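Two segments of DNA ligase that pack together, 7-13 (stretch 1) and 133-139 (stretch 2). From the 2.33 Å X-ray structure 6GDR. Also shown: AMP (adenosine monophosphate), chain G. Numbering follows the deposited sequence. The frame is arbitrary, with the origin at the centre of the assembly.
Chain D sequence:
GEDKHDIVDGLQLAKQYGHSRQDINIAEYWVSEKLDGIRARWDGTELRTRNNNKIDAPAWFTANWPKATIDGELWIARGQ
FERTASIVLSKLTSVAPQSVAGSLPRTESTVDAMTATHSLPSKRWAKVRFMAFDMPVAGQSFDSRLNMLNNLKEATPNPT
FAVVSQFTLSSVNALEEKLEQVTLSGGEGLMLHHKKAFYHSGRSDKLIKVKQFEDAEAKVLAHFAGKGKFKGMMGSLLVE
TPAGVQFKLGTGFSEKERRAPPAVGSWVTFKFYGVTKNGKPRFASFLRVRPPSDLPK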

# COMPACT_ATOMS: atom_id res chain seq x y z
N ILE D 7 -14.18 -14.94 -7.40
CA ILE D 7 -15.13 -15.96 -6.97
C ILE D 7 -15.23 -15.97 -5.45
O ILE D 7 -16.30 -16.23 -4.89
CB ILE D 7 -14.73 -17.36 -7.51
CG1 ILE D 7 -15.59 -18.45 -6.87
CG2 ILE D 7 -13.25 -17.62 -7.26
CD1 ILE D 7 -15.46 -19.80 -7.55
N VAL D 8 -14.12 -15.67 -4.77
CA VAL D 8 -14.12 -15.57 -3.32
C VAL D 8 -14.69 -14.21 -2.92
O VAL D 8 -14.50 -13.20 -3.60
CB VAL D 8 -12.70 -15.78 -2.75
CG1 VAL D 8 -12.73 -15.76 -1.23
CG2 VAL D 8 -12.12 -17.08 -3.26
N ASP D 9 -15.41 -14.19 -1.79
CA ASP D 9 -16.13 -13.00 -1.37
C ASP D 9 -15.18 -11.86 -1.02
O ASP D 9 -14.87 -11.02 -1.87
CB ASP D 9 -17.05 -13.32 -0.19
CG ASP D 9 -17.93 -12.15 0.21
OD1 ASP D 9 -18.83 -11.80 -0.58
OD2 ASP D 9 -17.72 -11.59 1.30
N GLY D 10 -14.72 -11.82 0.23
CA GLY D 10 -13.92 -10.70 0.69
C GLY D 10 -12.48 -10.78 0.21
O GLY D 10 -11.96 -11.83 -0.16
N LEU D 11 -11.83 -9.62 0.22
CA LEU D 11 -10.44 -9.53 -0.19
C LEU D 11 -9.51 -10.05 0.91
O LEU D 11 -9.78 -9.90 2.10
CB LEU D 11 -10.07 -8.09 -0.53
CG LEU D 11 -10.78 -7.44 -1.72
CD1 LEU D 11 -10.32 -6.00 -1.88
CD2 LEU D 11 -10.54 -8.22 -3.00
N GLN D 12 -8.41 -10.66 0.48
CA GLN D 12 -7.37 -11.09 1.41
C GLN D 12 -6.49 -9.89 1.73
O GLN D 12 -5.78 -9.38 0.86
CB GLN D 12 -6.55 -12.23 0.81
CG GLN D 12 -5.48 -12.78 1.75
CD GLN D 12 -4.72 -13.94 1.15
OE1 GLN D 12 -4.58 -14.05 -0.07
NE2 GLN D 12 -4.23 -14.83 2.00
N LEU D 13 -6.55 -9.43 2.98
CA LEU D 13 -5.75 -8.30 3.41
C LEU D 13 -4.41 -8.79 3.96
O LEU D 13 -4.24 -9.96 4.30
CB LEU D 13 -6.50 -7.49 4.47
CG LEU D 13 -7.92 -7.06 4.09
CD1 LEU D 13 -8.51 -6.17 5.17
CD2 LEU D 13 -7.97 -6.37 2.74
N PHE D 133 -0.85 -9.35 -9.11
CA PHE D 133 -0.18 -10.06 -8.02
C PHE D 133 -0.97 -11.24 -7.46
O PHE D 133 -0.41 -11.98 -6.65
CB PHE D 133 0.15 -9.10 -6.87
CG PHE D 133 -1.02 -8.29 -6.39
CD1 PHE D 133 -1.95 -8.83 -5.52
CD2 PHE D 133 -1.17 -6.97 -6.78
CE1 PHE D 133 -3.02 -8.08 -5.07
CE2 PHE D 133 -2.24 -6.21 -6.34
CZ PHE D 133 -3.17 -6.77 -5.48
N ASP D 134 -2.22 -11.44 -7.87
CA ASP D 134 -2.98 -12.58 -7.36
C ASP D 134 -4.27 -12.71 -8.15
O ASP D 134 -4.70 -11.79 -8.85
CB ASP D 134 -3.29 -12.43 -5.86
CG ASP D 134 -3.65 -13.75 -5.21
OD1 ASP D 134 -3.65 -14.79 -5.90
OD2 ASP D 134 -3.92 -13.75 -3.99
N MET D 135 -4.89 -13.89 -8.03
CA MET D 135 -6.21 -14.16 -8.58
C MET D 135 -7.08 -14.67 -7.45
O MET D 135 -6.64 -15.54 -6.68
CB MET D 135 -6.14 -15.19 -9.72
CG MET D 135 -5.27 -14.78 -10.89
SD MET D 135 -5.14 -16.05 -12.16
CE MET D 135 -6.82 -16.11 -12.77
N PRO D 136 -8.32 -14.17 -7.30
CA PRO D 136 -9.19 -14.58 -6.18
C PRO D 136 -9.86 -15.94 -6.41
O PRO D 136 -11.07 -16.09 -6.25
CB PRO D 136 -10.21 -13.45 -6.11
CG PRO D 136 -10.35 -13.00 -7.52
CD PRO D 136 -9.00 -13.19 -8.17
N VAL D 137 -9.05 -16.94 -6.77
CA VAL D 137 -9.57 -18.27 -7.08
C VAL D 137 -9.75 -19.06 -5.79
O VAL D 137 -8.93 -18.97 -4.87
CB VAL D 137 -8.63 -18.99 -8.06
CG1 VAL D 137 -8.98 -20.47 -8.17
CG2 VAL D 137 -8.70 -18.32 -9.43
N ALA D 138 -10.82 -19.85 -5.73
CA ALA D 138 -11.14 -20.64 -4.55
C ALA D 138 -10.53 -22.03 -4.68
O ALA D 138 -10.74 -22.73 -5.67
CB ALA D 138 -12.65 -20.74 -4.37
N GLY D 139 -9.77 -22.43 -3.66
CA GLY D 139 -9.25 -23.78 -3.58
C GLY D 139 -8.08 -24.07 -4.49
O GLY D 139 -8.13 -25.01 -5.29
P AMP G . -2.03 -1.73 2.63
O1P AMP G . -1.05 -1.17 1.62
O2P AMP G . -1.64 -1.72 4.09
O5' AMP G . -2.36 -3.25 2.20
C5' AMP G . -1.59 -3.87 1.18
C4' AMP G . -2.02 -3.35 -0.19
O4' AMP G . -0.87 -3.16 -1.02
C3' AMP G . -2.97 -4.27 -0.93
O3' AMP G . -4.27 -3.67 -1.01
C2' AMP G . -2.37 -4.46 -2.31
O2' AMP G . -3.31 -4.14 -3.34
C1' AMP G . -1.18 -3.50 -2.38
N9 AMP G . 0.05 -4.02 -3.04
C8 AMP G . 0.91 -3.22 -3.69
N7 AMP G . 1.95 -3.93 -4.20
C5 AMP G . 1.75 -5.21 -3.88
C6 AMP G . 2.48 -6.48 -4.12
N6 AMP G . 3.63 -6.49 -4.82
N1 AMP G . 1.95 -7.62 -3.63
C2 AMP G . 0.79 -7.62 -2.93
N3 AMP G . 0.09 -6.50 -2.68
C4 AMP G . 0.50 -5.28 -3.12

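The contact is small, 249 Å² summed over both sides, and its touching residues are at least 122 apart in sequence. Stretch 1 has no regular secondary structure; stretch 2 leaves a strand after Asp134 and continues as loop. The backbones come closest where the CA of Val8 lies 5.8 Å from the CA of Pro136 and the CA of Ile7 lies 6.0 Å from the CA of Val137. One hydrogen bond crosses there, Val8 N to Pro136 O, and it is weak: 3.4 Å long, though reasonably directed at 157°.

The same carbonyl is crowded by side chains. Ile7 points its CA-to-CB bond sideways, and its t chi1 (171°) accompanies a CG2 position 2.8 Å from Pro136 O, very short for a methyl carbon against an oxygen. With chi2 also t (168°), the other branch is extended, and its CD1 lies 4.3 Å from Ala138 CB, so both branches approach that methyl. Val8 points toward stretch 2; with chi1 t (-176°), its CG2 reaches to 3.3 Å from Pro136 O and 3.9 Å from Ala138 CB, whereas CG1 lies farther from both atoms. Ile7 CG2 also approaches Ala138 CB, at 4.3 Å, so this methyl, directed toward stretch 1, meets two branched side chains in apolar contact. Val137 points away and contributes mainly backbone.

Farther along, Gln12 extends through t chi1 and chi2 (-177° and 178°) toward Asp134, but its OE1 remains 4.0 Å from Asp134 OD2, with no hydrogen bond between them. Asp134, at chi1 -161°, instead accepts a bond at OD1 from Met135 N (2.6 Å, 135°), and both carboxylate oxygens have partners elsewhere in the structure. Met135 O weakly accepts Val137 N at 2.8 Å, a local link across Pro136. Phe133 takes no part in the contact: with chi1 p (52°), its ring presents one face to AMP C2, and CZ lies 3.4 Å from AMP O2'.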